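Local coordinates for H/ACA ribonucleoprotein complex non-core subunit NAF1 (Saccharomyces cerevisiae, PDB 2V3M) that helps assemble box H/ACA small nucleolar ribonucleoproteins, binding RNA and associating with the immature particle before GAR1 takes its place, at residues K37-I45 against K94-K102; Y22-I33 against F63-I71. All blocks are in the same frame, centred on the assembly; numbering follows the deposited sequence.

Contact 1: residues K37-I45 against K94-K102. With SO4 (sulfate ion), chain G.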
loop_
_atom_site.group_PDB
_atom_site.type_symbol
_atom_site.label_atom_id
_atom_site.label_comp_id
_atom_site.label_asym_id
_atom_site.label_seq_id
_atom_site.Cartn_x
_atom_site.Cartn_y
_atom_site.Cartn_z
ATOM N N LYS A 37 -4.708 6.021 3.322
ATOM C CA LYS A 37 -3.340 6.432 3.015
ATOM C C LYS A 37 -2.866 6.206 1.597
ATOM O O LYS A 37 -1.990 6.885 1.170
ATOM C CB LYS A 37 -2.408 5.797 3.961
ATOM C CG LYS A 37 -2.542 6.411 5.359
ATOM C CD LYS A 37 -1.942 7.766 5.424
ATOM C CE LYS A 37 -1.621 8.147 6.849
ATOM N NZ LYS A 37 -1.071 9.582 6.883
ATOM N N SER A 38 -3.504 5.311 0.844
ATOM C CA SER A 38 -3.015 4.991 -0.459
ATOM C C SER A 38 -4.025 4.378 -1.468
ATOM O O SER A 38 -4.995 3.741 -1.098
ATOM C CB SER A 38 -1.853 4.049 -0.316
ATOM O OG SER A 38 -1.127 4.143 -1.505
ATOM N N ALA A 39 -3.764 4.588 -2.766
ATOM C CA ALA A 39 -4.637 4.095 -3.809
ATOM C C ALA A 39 -3.830 3.851 -5.042
ATOM O O ALA A 39 -3.434 4.787 -5.759
ATOM C CB ALA A 39 -5.759 5.076 -4.065
ATOM N N PHE A 40 -3.553 2.576 -5.258
ATOM C CA PHE A 40 -2.909 2.135 -6.512
ATOM C C PHE A 40 -3.529 0.821 -6.973
ATOM O O PHE A 40 -3.934 -0.032 -6.156
ATOM C CB PHE A 40 -1.433 1.986 -6.293
ATOM C CG PHE A 40 -1.110 0.948 -5.293
ATOM C CD1 PHE A 40 -0.807 -0.367 -5.690
ATOM C CD2 PHE A 40 -1.171 1.228 -3.969
ATOM C CE1 PHE A 40 -0.579 -1.366 -4.744
ATOM C CE2 PHE A 40 -0.900 0.278 -3.045
ATOM C CZ PHE A 40 -0.600 -1.042 -3.452
ATOM N N GLU A 41 -3.655 0.700 -8.263
ATOM C CA GLU A 41 -4.098 -0.509 -8.896
ATOM C C GLU A 41 -5.336 -1.045 -8.307
ATOM O O GLU A 41 -5.368 -2.160 -7.863
ATOM C CB GLU A 41 -3.005 -1.557 -8.880
ATOM C CG GLU A 41 -2.227 -1.528 -10.227
ATOM C CD GLU A 41 -1.120 -2.579 -10.247
ATOM O OE1 GLU A 41 -0.839 -3.151 -11.333
ATOM O OE2 GLU A 41 -0.562 -2.822 -9.144
ATOM N N ASN A 42 -6.362 -0.227 -8.309
ATOM C CA ASN A 42 -7.613 -0.604 -7.684
ATOM C C ASN A 42 -7.459 -1.087 -6.265
ATOM O O ASN A 42 -8.461 -1.566 -5.707
ATOM C CB ASN A 42 -8.380 -1.651 -8.475
ATOM C CG ASN A 42 -8.873 -1.143 -9.792
ATOM O OD1 ASN A 42 -9.380 -0.018 -9.943
ATOM N ND2 ASN A 42 -8.748 -1.985 -10.772
ATOM N N ASN A 43 -6.285 -0.977 -5.633
ATOM C CA ASN A 43 -6.266 -1.175 -4.174
ATOM C C ASN A 43 -6.371 0.118 -3.376
ATOM O O ASN A 43 -5.774 1.137 -3.789
ATOM C CB ASN A 43 -5.043 -1.878 -3.750
ATOM C CG ASN A 43 -4.935 -3.238 -4.379
ATOM O OD1 ASN A 43 -5.417 -4.262 -3.808
ATOM N ND2 ASN A 43 -4.247 -3.304 -5.561
ATOM N N ILE A 44 -7.108 0.077 -2.268
ATOM C CA ILE A 44 -7.166 1.183 -1.364
ATOM C C ILE A 44 -6.523 0.680 -0.058
ATOM O O ILE A 44 -6.826 -0.415 0.447
ATOM C CB ILE A 44 -8.638 1.606 -1.111
ATOM C CG1 ILE A 44 -9.269 2.152 -2.368
ATOM C CG2 ILE A 44 -8.746 2.613 0.003
ATOM C CD1 ILE A 44 -8.429 3.059 -3.078
ATOM N N ILE A 45 -5.619 1.480 0.471
ATOM C CA ILE A 45 -4.879 1.106 1.643
ATOM C C ILE A 45 -5.258 2.031 2.819
ATOM O O ILE A 45 -5.149 3.238 2.688
ATOM C CB ILE A 45 -3.408 1.271 1.415
ATOM C CG1 ILE A 45 -2.941 0.236 0.462
ATOM C CG2 ILE A 45 -2.676 1.066 2.676
ATOM C CD1 ILE A 45 -3.634 -0.916 0.376
ATOM N N LYS A 94 -15.714 -0.700 -10.407
ATOM C CA LYS A 94 -15.640 0.398 -9.457
ATOM C C LYS A 94 -14.487 1.388 -9.642
ATOM O O LYS A 94 -14.151 2.121 -8.745
ATOM C CB LYS A 94 -15.788 -0.128 -8.038
ATOM C CG LYS A 94 -17.263 -0.541 -7.756
ATOM C CD LYS A 94 -17.693 -0.032 -6.356
ATOM C CE LYS A 94 -18.713 -0.959 -5.632
ATOM N NZ LYS A 94 -18.256 -1.192 -4.181
ATOM N N LYS A 95 -13.954 1.441 -10.851
ATOM C CA LYS A 95 -13.024 2.484 -11.265
ATOM C C LYS A 95 -13.405 3.936 -10.920
ATOM O O LYS A 95 -12.549 4.709 -10.484
ATOM C CB LYS A 95 -12.771 2.380 -12.757
ATOM C CG LYS A 95 -11.298 2.578 -13.049
ATOM C CD LYS A 95 -11.102 3.411 -14.343
ATOM C CE LYS A 95 -10.553 2.538 -15.455
ATOM N NZ LYS A 95 -10.057 3.156 -16.745
ATOM N N ASN A 96 -14.666 4.310 -11.140
ATOM C CA ASN A 96 -15.094 5.666 -10.828
ATOM C C ASN A 96 -14.935 5.982 -9.326
ATOM O O ASN A 96 -14.627 7.126 -8.912
ATOM C CB ASN A 96 -16.507 5.916 -11.319
ATOM C CG ASN A 96 -16.573 6.115 -12.829
ATOM O OD1 ASN A 96 -17.613 6.509 -13.370
ATOM N ND2 ASN A 96 -15.454 5.860 -13.528
ATOM N N LEU A 97 -15.106 4.949 -8.515
ATOM C CA LEU A 97 -15.055 5.088 -7.086
ATOM C C LEU A 97 -13.603 5.189 -6.656
ATOM O O LEU A 97 -13.258 6.011 -5.795
ATOM C CB LEU A 97 -15.787 3.906 -6.429
ATOM C CG LEU A 97 -15.664 3.953 -4.918
ATOM C CD1 LEU A 97 -16.438 5.112 -4.367
ATOM C CD2 LEU A 97 -16.044 2.633 -4.222
ATOM N N PHE A 98 -12.779 4.348 -7.267
ATOM C CA PHE A 98 -11.334 4.366 -7.094
ATOM C C PHE A 98 -10.732 5.750 -7.318
ATOM O O PHE A 98 -10.033 6.226 -6.458
ATOM C CB PHE A 98 -10.650 3.313 -8.005
ATOM C CG PHE A 98 -9.127 3.324 -7.916
ATOM C CD1 PHE A 98 -8.491 2.709 -6.860
ATOM C CD2 PHE A 98 -8.355 4.024 -8.859
ATOM C CE1 PHE A 98 -7.139 2.737 -6.752
ATOM C CE2 PHE A 98 -6.970 4.071 -8.745
ATOM C CZ PHE A 98 -6.362 3.420 -7.708
ATOM N N ASP A 99 -11.013 6.356 -8.462
ATOM C CA ASP A 99 -10.583 7.718 -8.783
ATOM C C ASP A 99 -11.038 8.782 -7.804
ATOM O O ASP A 99 -10.311 9.739 -7.507
ATOM C CB ASP A 99 -11.023 8.066 -10.218
ATOM C CG ASP A 99 -10.266 7.215 -11.276
ATOM O OD1 ASP A 99 -9.076 6.811 -11.022
ATOM O OD2 ASP A 99 -10.855 6.923 -12.355
ATOM N N GLU A 100 -12.233 8.578 -7.276
ATOM C CA GLU A 100 -12.756 9.477 -6.275
ATOM C C GLU A 100 -12.031 9.318 -4.955
ATOM O O GLU A 100 -11.779 10.274 -4.268
ATOM C CB GLU A 100 -14.236 9.288 -6.106
ATOM C CG GLU A 100 -14.875 10.446 -5.288
ATOM C CD GLU A 100 -16.312 10.096 -4.661
ATOM O OE1 GLU A 100 -16.599 10.669 -3.561
ATOM O OE2 GLU A 100 -17.108 9.247 -5.241
ATOM N N LEU A 101 -11.671 8.109 -4.596
ATOM C CA LEU A 101 -10.962 7.910 -3.355
ATOM C C LEU A 101 -9.516 8.300 -3.473
ATOM O O LEU A 101 -9.050 8.965 -2.578
ATOM C CB LEU A 101 -11.075 6.475 -2.941
ATOM C CG LEU A 101 -12.506 5.954 -2.699
ATOM C CD1 LEU A 101 -12.397 4.428 -2.391
ATOM C CD2 LEU A 101 -13.302 6.626 -1.523
ATOM N N LYS A 102 -8.829 7.910 -4.560
ATOM C CA LYS A 102 -7.505 8.380 -4.955
ATOM C C LYS A 102 -7.279 9.839 -4.521
ATOM O O LYS A 102 -6.274 10.213 -3.921
ATOM C CB LYS A 102 -7.400 8.267 -6.497
ATOM C CG LYS A 102 -6.073 8.818 -7.206
ATOM C CD LYS A 102 -5.110 7.658 -7.390
ATOM C CE LYS A 102 -3.682 7.962 -7.849
ATOM N NZ LYS A 102 -3.077 6.736 -8.540
HETATM S S SO4 G . -2.878 3.150 -10.231
HETATM O O1 SO4 G . -1.873 2.092 -10.083
HETATM O O2 SO4 G . -2.729 4.147 -9.157
HETATM O O3 SO4 G . -2.757 3.823 -11.514
HETATM O O4 SO4 G . -4.187 2.493 -10.240
#
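F98 and K102 leave the helix 95-102 with CG anti to the backbone N (chi1 177° and 176°); F98 reaches the turn between strands 30-40 and 43-48, K102 reaches A39 at the end of the first strand. K102 then bends at chi2 (95°), bringing its amine back over the end of that strand. The ring of F98 goes deeper. N42 N lies over one face, 3.4 Å from F98 CE1, while F40 N and N43 O meet the ring at its edge. The side-chain amide of N42 stands nearly perpendicular to the ring, with OD1 3.9 Å from F98 CG. Apolar contacts come from A39 CB, 3.8 Å from F98 CE1, and from I44, whose CD1 approaches F98 CD1 obliquely; I44 CG1 also meets L101 CD1. This is a helix laid over a beta hairpin with a two-residue loop: F40 to N43 form a type I' turn, within the antiparallel sheet of the Gar1-like domain. A classic bulge, in which K37 and S38 both face I45, interrupts the same hairpin further down. At the turn a sulfate, probably from the crystallisation liquor, sits between loop and helix. E41 N donates a hydrogen bond to sulfate O4 (2.7 Å), and K102 NZ lies 2.7 Å from sulfate O2, so the lysine charge probably helps hold the anion. The same amine makes a weak hydrogen bond to A39 O at 3.4 Å. The E41 side chain points away from the helix, and its OE2 is hydrogen-bonded to H47 of the second subunit.

Contact 2: residues Y22-I33 against F63-I71; sequences YEISEKTIITPI and FCLEDRTLI
R68 lays its guanidinium group between two parts of the segment 22-33, with E26 O over one face and I30 CD1 over the opposite one. T28 O lies at the edge, close to the guanidinium plane, and takes a fairly straight hydrogen bond from R68 NH1 (2.8 Å, 160° at the hydrogen). That donor stands above the carbonyl plane of T28. A weak second bond comes from R68 NH2 to the same oxygen. The carboxylate of E26 is turned 69° from the guanidinium and sits well out of its plane, so the salt bridge between E26 OE1 and R68 NE (3.4 Å) rests on charge alone. Both partners, T28 and E26, lie in the type I turn from S25 to T28, where T28 N and T28 OG1 reach S25 O from one face. A leucine in place of R68 has no guanidinium and would probably leave T28 O without this donor and E26 without its opposite charge.

Beside the arginine, I24 points its CG1 branch inward: CD1 lies 3.6 Å from L70 CB, the two side chains at about a right angle, and 3.8 Å from C64 CB. I30 flanks the cysteine too, CG1 lying 3.4 Å from C64 SG. Farther along, I33 CG2 meets the F63 ring at its edge, 3.9 Å from CE2. These contacts bind the chain leading into strand 30-40, and the first residues of that strand, to the 62-65/70-73 hairpin, whose connecting loop contains an Asx turn at D67. The chemistry is thus divided, an apolar layer along the hairpin and, at its loop, a cation probably steadied by one backbone carbonyl and one carboxylate.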
loop_
_atom_site.group_PDB
_atom_site.type_symbol
_atom_site.label_atom_id
_atom_site.label_comp_id
_atom_site.label_asym_id
_atom_site.label_seq_id
_atom_site.Cartn_x
_atom_site.Cartn_y
_atom_site.Cartn_z
ATOM N N TYR A 22 -25.937 -0.011 -3.175
ATOM C CA TYR A 22 -25.782 -0.155 -1.750
ATOM C C TYR A 22 -25.264 1.152 -1.248
ATOM O O TYR A 22 -24.191 1.661 -1.655
ATOM C CB TYR A 22 -24.778 -1.241 -1.396
ATOM C CG TYR A 22 -24.527 -1.400 0.080
ATOM C CD1 TYR A 22 -25.515 -1.911 0.893
ATOM C CD2 TYR A 22 -23.292 -1.037 0.659
ATOM C CE1 TYR A 22 -25.330 -2.084 2.224
ATOM C CE2 TYR A 22 -23.072 -1.220 2.035
ATOM C CZ TYR A 22 -24.146 -1.748 2.796
ATOM O OH TYR A 22 -24.122 -1.993 4.139
ATOM N N GLU A 23 -26.045 1.698 -0.340
ATOM C CA GLU A 23 -25.613 2.871 0.378
ATOM C C GLU A 23 -25.747 2.723 1.858
ATOM O O GLU A 23 -26.789 2.248 2.336
ATOM C CB GLU A 23 -26.514 3.984 0.061
ATOM C CG GLU A 23 -26.616 4.150 -1.303
ATOM C CD GLU A 23 -27.190 5.452 -1.580
ATOM O OE1 GLU A 23 -26.475 6.159 -2.260
ATOM O OE2 GLU A 23 -28.295 5.800 -1.107
ATOM N N ILE A 24 -24.716 3.184 2.582
ATOM C CA ILE A 24 -24.794 3.139 4.028
ATOM C C ILE A 24 -25.859 4.122 4.446
ATOM O O ILE A 24 -25.843 5.312 4.131
ATOM C CB ILE A 24 -23.491 3.411 4.706
ATOM C CG1 ILE A 24 -22.427 2.420 4.204
ATOM C CG2 ILE A 24 -23.680 3.255 6.171
ATOM C CD1 ILE A 24 -21.236 3.010 3.345
ATOM N N SER A 25 -26.835 3.591 5.125
ATOM C CA SER A 25 -27.905 4.408 5.658
ATOM C C SER A 25 -27.406 5.427 6.738
ATOM O O SER A 25 -26.510 5.154 7.543
ATOM C CB SER A 25 -28.962 3.444 6.184
ATOM O OG SER A 25 -29.755 4.039 7.158
ATOM N N GLU A 26 -27.995 6.609 6.770
ATOM C CA GLU A 26 -27.534 7.661 7.694
ATOM C C GLU A 26 -27.741 7.410 9.190
ATOM O O GLU A 26 -27.188 8.084 10.069
ATOM C CB GLU A 26 -28.282 8.910 7.359
ATOM C CG GLU A 26 -27.523 10.139 7.646
ATOM C CD GLU A 26 -26.612 10.587 6.558
ATOM O OE1 GLU A 26 -25.632 9.967 6.321
ATOM O OE2 GLU A 26 -26.803 11.616 5.953
ATOM N N LYS A 27 -28.613 6.459 9.455
ATOM C CA LYS A 27 -28.849 5.978 10.783
ATOM C C LYS A 27 -27.712 5.136 11.278
ATOM O O LYS A 27 -27.491 5.137 12.470
ATOM C CB LYS A 27 -30.000 5.004 10.779
ATOM C CG LYS A 27 -31.147 5.460 10.222
ATOM C CD LYS A 27 -31.726 6.306 11.220
ATOM C CE LYS A 27 -33.016 6.672 10.764
ATOM N NZ LYS A 27 -32.936 6.777 9.351
ATOM N N THR A 28 -27.066 4.336 10.428
ATOM C CA THR A 28 -26.321 3.274 11.015
ATOM C C THR A 28 -25.080 3.832 11.707
ATOM O O THR A 28 -24.674 4.964 11.423
ATOM C CB THR A 28 -26.054 2.081 10.066
ATOM O OG1 THR A 28 -25.375 2.459 8.877
ATOM C CG2 THR A 28 -27.290 1.415 9.699
ATOM N N ILE A 29 -24.515 3.057 12.638
ATOM C CA ILE A 29 -23.335 3.460 13.385
ATOM C C ILE A 29 -22.107 3.237 12.554
ATOM O O ILE A 29 -21.971 2.242 11.877
ATOM C CB ILE A 29 -23.288 2.784 14.761
ATOM C CG1 ILE A 29 -24.642 3.050 15.414
ATOM C CG2 ILE A 29 -22.093 3.291 15.577
ATOM C CD1 ILE A 29 -24.835 2.713 16.783
ATOM N N ILE A 30 -21.262 4.245 12.597
ATOM C CA ILE A 30 -20.023 4.312 11.878
ATOM C C ILE A 30 -18.955 4.365 12.989
ATOM O O ILE A 30 -19.180 5.007 14.039
ATOM C CB ILE A 30 -20.082 5.579 10.977
ATOM C CG1 ILE A 30 -19.785 5.234 9.559
ATOM C CG2 ILE A 30 -19.059 6.606 11.261
ATOM C CD1 ILE A 30 -20.834 4.688 8.928
ATOM N N THR A 31 -17.834 3.672 12.822
ATOM C CA THR A 31 -16.787 3.701 13.871
ATOM C C THR A 31 -15.383 4.014 13.306
ATOM O O THR A 31 -14.957 3.311 12.389
ATOM C CB THR A 31 -16.762 2.350 14.512
ATOM O OG1 THR A 31 -17.914 2.252 15.284
ATOM C CG2 THR A 31 -15.528 2.125 15.429
ATOM N N PRO A 32 -14.680 5.028 13.858
ATOM C CA PRO A 32 -13.395 5.416 13.277
ATOM C C PRO A 32 -12.447 4.201 13.296
ATOM O O PRO A 32 -12.500 3.400 14.231
ATOM C CB PRO A 32 -12.922 6.558 14.178
ATOM C CG PRO A 32 -13.625 6.333 15.453
ATOM C CD PRO A 32 -14.995 5.818 15.055
ATOM N N ILE A 33 -11.659 4.015 12.253
ATOM C CA ILE A 33 -10.850 2.846 12.202
ATOM C C ILE A 33 -9.401 3.154 11.754
ATOM O O ILE A 33 -8.506 2.418 12.121
ATOM C CB ILE A 33 -11.514 1.801 11.248
ATOM C CG1 ILE A 33 -10.924 0.411 11.460
ATOM C CG2 ILE A 33 -11.326 2.149 9.782
ATOM C CD1 ILE A 33 -11.413 -0.254 12.779
ATOM N N PHE A 63 -15.750 -0.608 4.980
ATOM C CA PHE A 63 -15.137 0.668 5.245
ATOM C C PHE A 63 -15.877 1.765 4.497
ATOM O O PHE A 63 -16.361 1.520 3.380
ATOM C CB PHE A 63 -13.721 0.578 4.768
ATOM C CG PHE A 63 -12.900 -0.369 5.550
ATOM C CD1 PHE A 63 -12.915 -1.721 5.253
ATOM C CD2 PHE A 63 -12.046 0.072 6.561
ATOM C CE1 PHE A 63 -12.100 -2.615 6.000
ATOM C CE2 PHE A 63 -11.262 -0.805 7.289
ATOM C CZ PHE A 63 -11.293 -2.127 7.029
ATOM N N CYS A 64 -15.916 2.953 5.091
ATOM C CA CYS A 64 -16.458 4.182 4.461
ATOM C C CYS A 64 -15.747 5.419 4.984
ATOM O O CYS A 64 -15.028 5.313 5.928
ATOM C CB CYS A 64 -17.942 4.332 4.779
ATOM S SG CYS A 64 -18.366 4.426 6.608
ATOM N N LEU A 65 -15.957 6.562 4.369
ATOM C CA LEU A 65 -15.416 7.790 4.847
ATOM C C LEU A 65 -16.407 8.294 5.879
ATOM O O LEU A 65 -17.402 7.659 6.056
ATOM C CB LEU A 65 -15.232 8.742 3.652
ATOM C CG LEU A 65 -13.901 8.611 2.863
ATOM C CD1 LEU A 65 -12.990 7.535 3.364
ATOM C CD2 LEU A 65 -14.168 8.467 1.421
ATOM N N GLU A 66 -16.151 9.418 6.531
ATOM C CA GLU A 66 -17.110 10.094 7.417
ATOM C C GLU A 66 -18.373 10.500 6.730
ATOM O O GLU A 66 -19.399 10.636 7.364
ATOM C CB GLU A 66 -16.465 11.324 8.014
ATOM C CG GLU A 66 -17.037 11.722 9.292
ATOM C CD GLU A 66 -16.176 12.718 10.028
ATOM O OE1 GLU A 66 -16.439 12.936 11.199
ATOM O OE2 GLU A 66 -15.222 13.276 9.444
ATOM N N ASP A 67 -18.341 10.788 5.439
ATOM C CA ASP A 67 -19.618 11.212 4.830
ATOM C C ASP A 67 -20.394 9.996 4.342
ATOM O O ASP A 67 -21.315 10.081 3.539
ATOM C CB ASP A 67 -19.430 12.184 3.684
ATOM C CG ASP A 67 -18.553 11.633 2.567
ATOM O OD1 ASP A 67 -18.033 10.503 2.707
ATOM O OD2 ASP A 67 -18.347 12.364 1.550
ATOM N N ARG A 68 -20.000 8.845 4.823
ATOM C CA ARG A 68 -20.610 7.611 4.392
ATOM C C ARG A 68 -20.408 7.198 2.910
ATOM O O ARG A 68 -21.136 6.377 2.367
ATOM C CB ARG A 68 -22.060 7.572 4.803
ATOM C CG ARG A 68 -22.261 7.268 6.258
ATOM C CD ARG A 68 -23.524 7.832 6.767
ATOM N NE ARG A 68 -23.380 8.210 8.175
ATOM C CZ ARG A 68 -23.632 7.400 9.209
ATOM N NH1 ARG A 68 -23.982 6.138 8.980
ATOM N NH2 ARG A 68 -23.495 7.816 10.478
ATOM N N THR A 69 -19.370 7.749 2.297
ATOM C CA THR A 69 -18.938 7.323 1.005
ATOM C C THR A 69 -18.363 5.939 1.240
ATOM O O THR A 69 -17.447 5.734 2.021
ATOM C CB THR A 69 -17.884 8.242 0.413
ATOM O OG1 THR A 69 -18.478 9.512 0.113
ATOM C CG2 THR A 69 -17.386 7.627 -0.860
ATOM N N LEU A 70 -18.946 4.960 0.575
ATOM C CA LEU A 70 -18.567 3.598 0.756
ATOM C C LEU A 70 -17.236 3.258 0.062
ATOM O O LEU A 70 -17.149 3.452 -1.185
ATOM C CB LEU A 70 -19.653 2.759 0.158
ATOM C CG LEU A 70 -19.147 1.346 -0.248
ATOM C CD1 LEU A 70 -19.210 0.469 0.978
ATOM C CD2 LEU A 70 -19.879 0.607 -1.463
ATOM N N ILE A 71 -16.244 2.734 0.829
ATOM C CA ILE A 71 -14.991 2.336 0.259
ATOM C C ILE A 71 -15.030 0.902 -0.270
ATOM O O ILE A 71 -14.910 0.573 -1.457
ATOM C CB ILE A 71 -13.899 2.431 1.207
ATOM C CG1 ILE A 71 -13.706 3.912 1.626
ATOM C CG2 ILE A 71 -12.671 1.789 0.500
ATOM C CD1 ILE A 71 -12.593 4.144 2.576
#

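The centres of contacts 1 and 2 are about 17 Å apart, and their segments alternate along the chain: 22-33, 37-45, 63-71, then 94-102. Strand 30-40 serves both, its start in contact 2 and its end in contact 1, and all the strands involved belong to one antiparallel sheet. The helix of contact 1 also touches the hairpin of contact 2: L97 CD2 packs 3.3 Å from L70 O and L101 CD2 3.6 Å from L65 CD2. Helix 95-102 thus joins two hairpins of the Gar1-like domain. Much of 63-71 and all of 94-102 fall within the RNA-binding region, so the two contacts tie that region to earlier parts of the chain, strand and loop alike.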